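Local coordinates for suppressor protein MPT5 (Saccharomyces cerevisiae, PDB 5BZ1) that binds short UGUA-containing elements in the 3'-UTRs of target mRNAs through its Pumilio homology domain and so regulates their expression after transcription, at residues Glu76-Leu81 and Ile106-Asn111; Asn296-Thr301 and Asn359-Lys364. All blocks are in the same frame, centred on the assembly; numbering follows the deposited sequence.

Contact 1. Residues Glu76-Leu81 and Ile106-Asn111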
loop_
_atom_site.group_PDB
_atom_site.type_symbol
_atom_site.label_atom_id
_atom_site.label_comp_id
_atom_site.label_asym_id
_atom_site.label_seq_id
_atom_site.Cartn_x
_atom_site.Cartn_y
_atom_site.Cartn_z
ATOM N N GLU A 76 -12.119 6.651 -31.590
ATOM C CA GLU A 76 -12.909 5.558 -32.150
ATOM C C GLU A 76 -12.094 4.269 -32.232
ATOM O O GLU A 76 -12.563 3.208 -31.820
ATOM C CB GLU A 76 -13.437 5.922 -33.539
ATOM C CG GLU A 76 -14.880 6.395 -33.555
ATOM C CD GLU A 76 -15.492 6.351 -34.945
ATOM O OE1 GLU A 76 -14.744 6.502 -35.935
ATOM O OE2 GLU A 76 -16.723 6.160 -35.043
ATOM N N GLN A 77 -10.880 4.370 -32.768
ATOM C CA GLN A 77 -10.001 3.212 -32.911
ATOM C C GLN A 77 -9.636 2.582 -31.565
ATOM O O GLN A 77 -9.596 1.358 -31.440
ATOM C CB GLN A 77 -8.732 3.583 -33.691
ATOM C CG GLN A 77 -8.934 3.723 -35.205
ATOM C CD GLN A 77 -7.742 4.368 -35.901
ATOM O OE1 GLN A 77 -6.961 5.090 -35.280
ATOM N NE2 GLN A 77 -7.600 4.107 -37.197
ATOM N N LYS A 78 -9.370 3.409 -30.558
ATOM C CA LYS A 78 -8.990 2.884 -29.246
ATOM C C LYS A 78 -10.176 2.240 -28.520
ATOM O O LYS A 78 -10.019 1.235 -27.825
ATOM C CB LYS A 78 -8.335 3.965 -28.376
ATOM C CG LYS A 78 -7.904 3.463 -26.999
ATOM C CD LYS A 78 -7.008 4.464 -26.282
ATOM C CE LYS A 78 -5.652 4.560 -26.956
ATOM N NZ LYS A 78 -4.956 5.827 -26.606
ATOM N N THR A 79 -11.362 2.817 -28.697
ATOM C CA THR A 79 -12.579 2.256 -28.117
ATOM C C THR A 79 -12.874 0.869 -28.699
ATOM O O THR A 79 -13.243 -0.057 -27.969
ATOM C CB THR A 79 -13.782 3.196 -28.324
ATOM O OG1 THR A 79 -13.535 4.438 -27.653
ATOM C CG2 THR A 79 -15.052 2.578 -27.768
ATOM N N LEU A 80 -12.697 0.723 -30.009
ATOM C CA LEU A 80 -12.911 -0.567 -30.659
ATOM C C LEU A 80 -11.890 -1.602 -30.186
ATOM O O LEU A 80 -12.243 -2.759 -29.951
ATOM C CB LEU A 80 -12.880 -0.422 -32.184
ATOM C CG LEU A 80 -13.071 -1.706 -32.991
ATOM C CD1 LEU A 80 -14.319 -2.443 -32.530
ATOM C CD2 LEU A 80 -13.146 -1.412 -34.486
ATOM N N LEU A 81 -10.631 -1.183 -30.044
ATOM C CA LEU A 81 -9.580 -2.049 -29.508
ATOM C C LEU A 81 -9.947 -2.567 -28.116
ATOM O O LEU A 81 -9.826 -3.761 -27.831
ATOM C CB LEU A 81 -8.240 -1.303 -29.453
ATOM C CG LEU A 81 -7.141 -1.883 -28.552
ATOM C CD1 LEU A 81 -6.699 -3.252 -29.026
ATOM C CD2 LEU A 81 -5.941 -0.953 -28.461
ATOM N N ILE A 106 -4.361 1.544 -20.537
ATOM C CA ILE A 106 -4.941 2.265 -19.407
ATOM C C ILE A 106 -4.366 3.675 -19.313
ATOM O O ILE A 106 -5.093 4.639 -19.069
ATOM C CB ILE A 106 -4.682 1.520 -18.074
ATOM C CG1 ILE A 106 -5.454 0.202 -18.038
ATOM C CG2 ILE A 106 -5.067 2.383 -16.873
ATOM C CD1 ILE A 106 -4.976 -0.754 -16.964
ATOM N N ASP A 107 -3.057 3.791 -19.516
ATOM C CA ASP A 107 -2.360 5.064 -19.361
ATOM C C ASP A 107 -2.789 6.103 -20.396
ATOM O O ASP A 107 -2.605 7.305 -20.188
ATOM C CB ASP A 107 -0.849 4.849 -19.446
ATOM C CG ASP A 107 -0.060 5.993 -18.839
ATOM O OD1 ASP A 107 -0.365 6.391 -17.695
ATOM O OD2 ASP A 107 0.867 6.496 -19.508
ATOM N N THR A 108 -3.365 5.638 -21.504
ATOM C CA THR A 108 -3.748 6.526 -22.600
ATOM C C THR A 108 -5.232 6.479 -22.970
ATOM O O THR A 108 -5.585 6.741 -24.121
ATOM C CB THR A 108 -2.924 6.236 -23.876
ATOM O OG1 THR A 108 -3.148 4.885 -24.300
ATOM C CG2 THR A 108 -1.442 6.443 -23.617
ATOM N N VAL A 109 -6.097 6.147 -22.012
ATOM C CA VAL A 109 -7.540 6.170 -22.276
ATOM C C VAL A 109 -8.003 7.578 -22.649
ATOM O O VAL A 109 -7.505 8.565 -22.101
ATOM C CB VAL A 109 -8.379 5.647 -21.089
ATOM C CG1 VAL A 109 -8.235 4.141 -20.950
ATOM C CG2 VAL A 109 -7.991 6.356 -19.795
ATOM N N ASP A 110 -8.948 7.664 -23.582
ATOM C CA ASP A 110 -9.413 8.949 -24.091
ATOM C C ASP A 110 -10.607 9.486 -23.313
ATOM O O ASP A 110 -10.782 10.701 -23.188
ATOM C CB ASP A 110 -9.808 8.824 -25.564
ATOM C CG ASP A 110 -8.642 8.468 -26.455
ATOM O OD1 ASP A 110 -7.638 9.212 -26.450
ATOM O OD2 ASP A 110 -8.727 7.438 -27.158
ATOM N N ASN A 111 -11.434 8.581 -22.797
ATOM C CA ASN A 111 -12.707 8.980 -22.208
ATOM C C ASN A 111 -13.280 7.955 -21.231
ATOM O O ASN A 111 -12.719 6.872 -21.037
ATOM C CB ASN A 111 -13.725 9.266 -23.318
ATOM C CG ASN A 111 -13.899 8.089 -24.268
ATOM O OD1 ASN A 111 -14.144 6.960 -23.837
ATOM N ND2 ASN A 111 -13.756 8.346 -25.565
HETATM O O HOH W 1 -6.510 7.215 -28.434
HETATM O O HOH W 2 -15.112 6.618 -28.256
#

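Contact 2. Residues Asn296-Thr301 and Asn359-Lys364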
loop_
_atom_site.group_PDB
_atom_site.type_symbol
_atom_site.label_atom_id
_atom_site.label_comp_id
_atom_site.label_asym_id
_atom_site.label_seq_id
_atom_site.Cartn_x
_atom_site.Cartn_y
_atom_site.Cartn_z
ATOM N N ASN A 296 -5.787 7.854 28.093
ATOM C CA ASN A 296 -6.048 6.650 28.880
ATOM C C ASN A 296 -5.229 5.443 28.416
ATOM O O ASN A 296 -4.779 4.637 29.231
ATOM C CB ASN A 296 -7.543 6.313 28.857
ATOM C CG ASN A 296 -8.400 7.397 29.489
ATOM O OD1 ASN A 296 -9.182 8.061 28.808
ATOM N ND2 ASN A 296 -8.261 7.575 30.799
ATOM N N ILE A 297 -5.042 5.328 27.103
ATOM C CA ILE A 297 -4.286 4.225 26.517
ATOM C C ILE A 297 -2.799 4.345 26.843
ATOM O O ILE A 297 -2.137 3.347 27.129
ATOM C CB ILE A 297 -4.481 4.165 24.985
ATOM C CG1 ILE A 297 -5.934 3.837 24.645
ATOM C CG2 ILE A 297 -3.547 3.141 24.351
ATOM C CD1 ILE A 297 -6.246 3.881 23.160
ATOM N N LEU A 298 -2.279 5.570 26.795
ATOM C CA LEU A 298 -0.874 5.817 27.107
ATOM C C LEU A 298 -0.577 5.442 28.557
ATOM O O LEU A 298 0.389 4.734 28.837
ATOM C CB LEU A 298 -0.505 7.278 26.840
ATOM C CG LEU A 298 0.936 7.693 27.156
ATOM C CD1 LEU A 298 1.922 6.801 26.420
ATOM C CD2 LEU A 298 1.182 9.155 26.809
ATOM N N LEU A 299 -1.422 5.911 29.472
ATOM C CA LEU A 299 -1.283 5.594 30.890
ATOM C C LEU A 299 -1.361 4.086 31.131
ATOM O O LEU A 299 -0.573 3.527 31.894
ATOM C CB LEU A 299 -2.358 6.313 31.707
ATOM C CG LEU A 299 -2.292 7.837 31.780
ATOM C CD1 LEU A 299 -3.442 8.384 32.615
ATOM C CD2 LEU A 299 -0.959 8.276 32.356
ATOM N N THR A 300 -2.314 3.436 30.471
ATOM C CA THR A 300 -2.465 1.987 30.559
ATOM C C THR A 300 -1.235 1.276 29.985
ATOM O O THR A 300 -0.791 0.254 30.512
ATOM C CB THR A 300 -3.736 1.521 29.826
ATOM O OG1 THR A 300 -4.860 2.285 30.282
ATOM C CG2 THR A 300 -3.994 0.039 30.072
ATOM N N THR A 301 -0.687 1.828 28.906
ATOM C CA THR A 301 0.510 1.283 28.270
ATOM C C THR A 301 1.730 1.389 29.195
ATOM O O THR A 301 2.558 0.476 29.252
ATOM C CB THR A 301 0.801 1.985 26.928
ATOM O OG1 THR A 301 -0.255 1.704 25.999
ATOM C CG2 THR A 301 2.124 1.509 26.339
ATOM N N ASN A 359 -0.276 15.275 35.253
ATOM C CA ASN A 359 0.158 14.894 36.592
ATOM C C ASN A 359 0.274 13.378 36.751
ATOM O O ASN A 359 1.240 12.876 37.330
ATOM C CB ASN A 359 -0.801 15.458 37.640
ATOM C CG ASN A 359 -0.348 15.175 39.059
ATOM O OD1 ASN A 359 0.519 15.866 39.594
ATOM N ND2 ASN A 359 -0.937 14.157 39.679
ATOM N N ASP A 360 -0.718 12.653 36.240
ATOM C CA ASP A 360 -0.696 11.193 36.287
ATOM C C ASP A 360 0.430 10.630 35.418
ATOM O O ASP A 360 1.081 9.652 35.789
ATOM C CB ASP A 360 -2.044 10.614 35.846
ATOM C CG ASP A 360 -3.170 10.947 36.810
ATOM O OD1 ASP A 360 -2.985 10.780 38.035
ATOM O OD2 ASP A 360 -4.244 11.375 36.339
ATOM N N PHE A 361 0.652 11.248 34.262
ATOM C CA PHE A 361 1.707 10.810 33.355
ATOM C C PHE A 361 3.089 10.965 33.987
ATOM O O PHE A 361 3.892 10.032 33.972
ATOM C CB PHE A 361 1.654 11.585 32.038
ATOM C CG PHE A 361 2.804 11.285 31.116
ATOM C CD1 PHE A 361 2.773 10.169 30.292
ATOM C CD2 PHE A 361 3.921 12.112 31.078
ATOM C CE1 PHE A 361 3.832 9.883 29.447
ATOM C CE2 PHE A 361 4.983 11.831 30.238
ATOM C CZ PHE A 361 4.938 10.716 29.419
ATOM N N SER A 362 3.361 12.151 34.527
ATOM C CA SER A 362 4.652 12.439 35.146
ATOM C C SER A 362 4.967 11.466 36.274
ATOM O O SER A 362 6.117 11.065 36.455
ATOM C CB SER A 362 4.687 13.873 35.678
ATOM O OG SER A 362 4.657 14.812 34.620
ATOM N N LEU A 363 3.938 11.094 37.027
ATOM C CA LEU A 363 4.082 10.142 38.121
ATOM C C LEU A 363 4.442 8.749 37.594
ATOM O O LEU A 363 5.420 8.144 38.039
ATOM C CB LEU A 363 2.791 10.107 38.946
ATOM C CG LEU A 363 2.598 9.174 40.149
ATOM C CD1 LEU A 363 2.007 7.835 39.721
ATOM C CD2 LEU A 363 3.887 8.967 40.942
ATOM N N LYS A 364 3.654 8.246 36.649
ATOM C CA LYS A 364 3.865 6.903 36.115
ATOM C C LYS A 364 5.166 6.767 35.319
ATOM O O LYS A 364 5.839 5.737 35.395
ATOM C CB LYS A 364 2.679 6.469 35.248
ATOM C CG LYS A 364 1.412 6.133 36.023
ATOM C CD LYS A 364 0.318 5.652 35.079
ATOM C CE LYS A 364 -0.975 5.341 35.822
ATOM N NZ LYS A 364 -0.834 4.181 36.740
#

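Contact 1. Residues Glu76-Leu81 and Ile106-Asn111
Two successive Pumilio repeats of the PUF domain meet where Lys78, in repeat 2 on helix 75-85, reaches the turn Thr108-Asn111 of repeat 3, just after helix 98-107. Lys78 CG stands anti to the backbone N (chi1 -179°), and a bend at chi3 (-69°) brings CE to Thr108, 3.6 Å from Thr108 O, the two side chains crossing at about a right angle. NZ gives a hydrogen bond of 2.7 Å to Thr108 O, arriving tilted from the carbonyl plane, and a weak one of 3.1 Å to Thr108 OG1. Lysine suits the place: a carbonyl at a helix end is a good acceptor for an ammonium group, and Thr108 is the first residue to leave helical geometry. Its hydroxyl also bonds Lys104 O. NZ has a further acceptor in Cys70 O, and a water accepts from it at 2.8 Å. That water donates to Asp110 OD2 at 2.6 Å, bridging opposite charges whose atoms, Lys78 NZ and Asp110 OD2, lie 4.1 Å apart, too far for a salt bridge. OD2 also rests against the lysine chain, 3.5 Å from Lys78 CD, and the nearby carboxylate would be expected to favour the charged amine. Thr79 OG1 bonds Ala75 O one turn back in its own helix; a second water donates to it and accepts weakly from Asn111 ND2, while Asn111 OD1 caps Gln114 N at the start of helix 112-121. Gln114 touches Lys78 and bonds Thr79 OG1 and Asp110 N, Val109 packs on Ile115 and Ile118, and Leu80 meets Tyr46 of helix 38-49.

Contact 2. Residues Asn296-Thr301 and Asn359-Lys364
Leu298 and Phe361, both buried, make the tight side of this contact. Leu298 points toward the partner helix, its CD2 lying 3.8 Å from Phe361 CE1 in an oblique approach to the ring, and Tyr331 packs on the phenylalanine edge-to-face. Leu298 also meets Phe265 and Ile268, so it packs against helix 253-273 as well as helix 354-375. The segments 296-301 and 359-364 run nearly parallel, at 17° with axes 10.3 Å apart, as layers of an alpha-helical solenoid do; this pair stands near the C-terminal end of the Pumilio homology domain.

Leu299, partly exposed, bridges to the open side. Its CG is anti to the carbonyl carbon (chi1 -67°), and of the two methyls CD2 goes deeper, to 3.8 Å from Phe361 CA. A leucine suits the spot because its forked end can spread over the backbone between two side chains. Polar and more open ground begins at Lys364 and Asp360. CD of the lysine lies over Leu299, 3.9 Å from Leu299 O and 4.0 Å from Leu299 CD2. The chain bends at chi4 (-66°), and NZ forms a salt bridge with Asp303, one turn beyond Leu299 on helix 288-307. Lysine suits the place because an apolar chain can lie on the leucine while the ammonium group reaches Asp303. At Asp360, partly exposed, the contact thins out to CB touching the methyl Leu299 CD1 at 4.2 Å.

In the fold
From the N terminus, the chain passes through residues 76-81 of Pumilio repeat 2, and contact 1 closes a short loop of 24 residues, largely helical, when the turn after helix 98-107, in repeat 3, comes back beside them. The chain then runs on through further helices to helix 288-307. Contact 2 closes a longer loop of 57 residues, of which 17, 336-352, are not modelled, returning helix 354-375 to that helix. The two loops follow in series and neither nest nor cross. Their centres lie 59 Å apart on opposite sides of the chain's centre, so contact 1 joins neighbouring repeats towards one end while contact 2 joins long helices near the other.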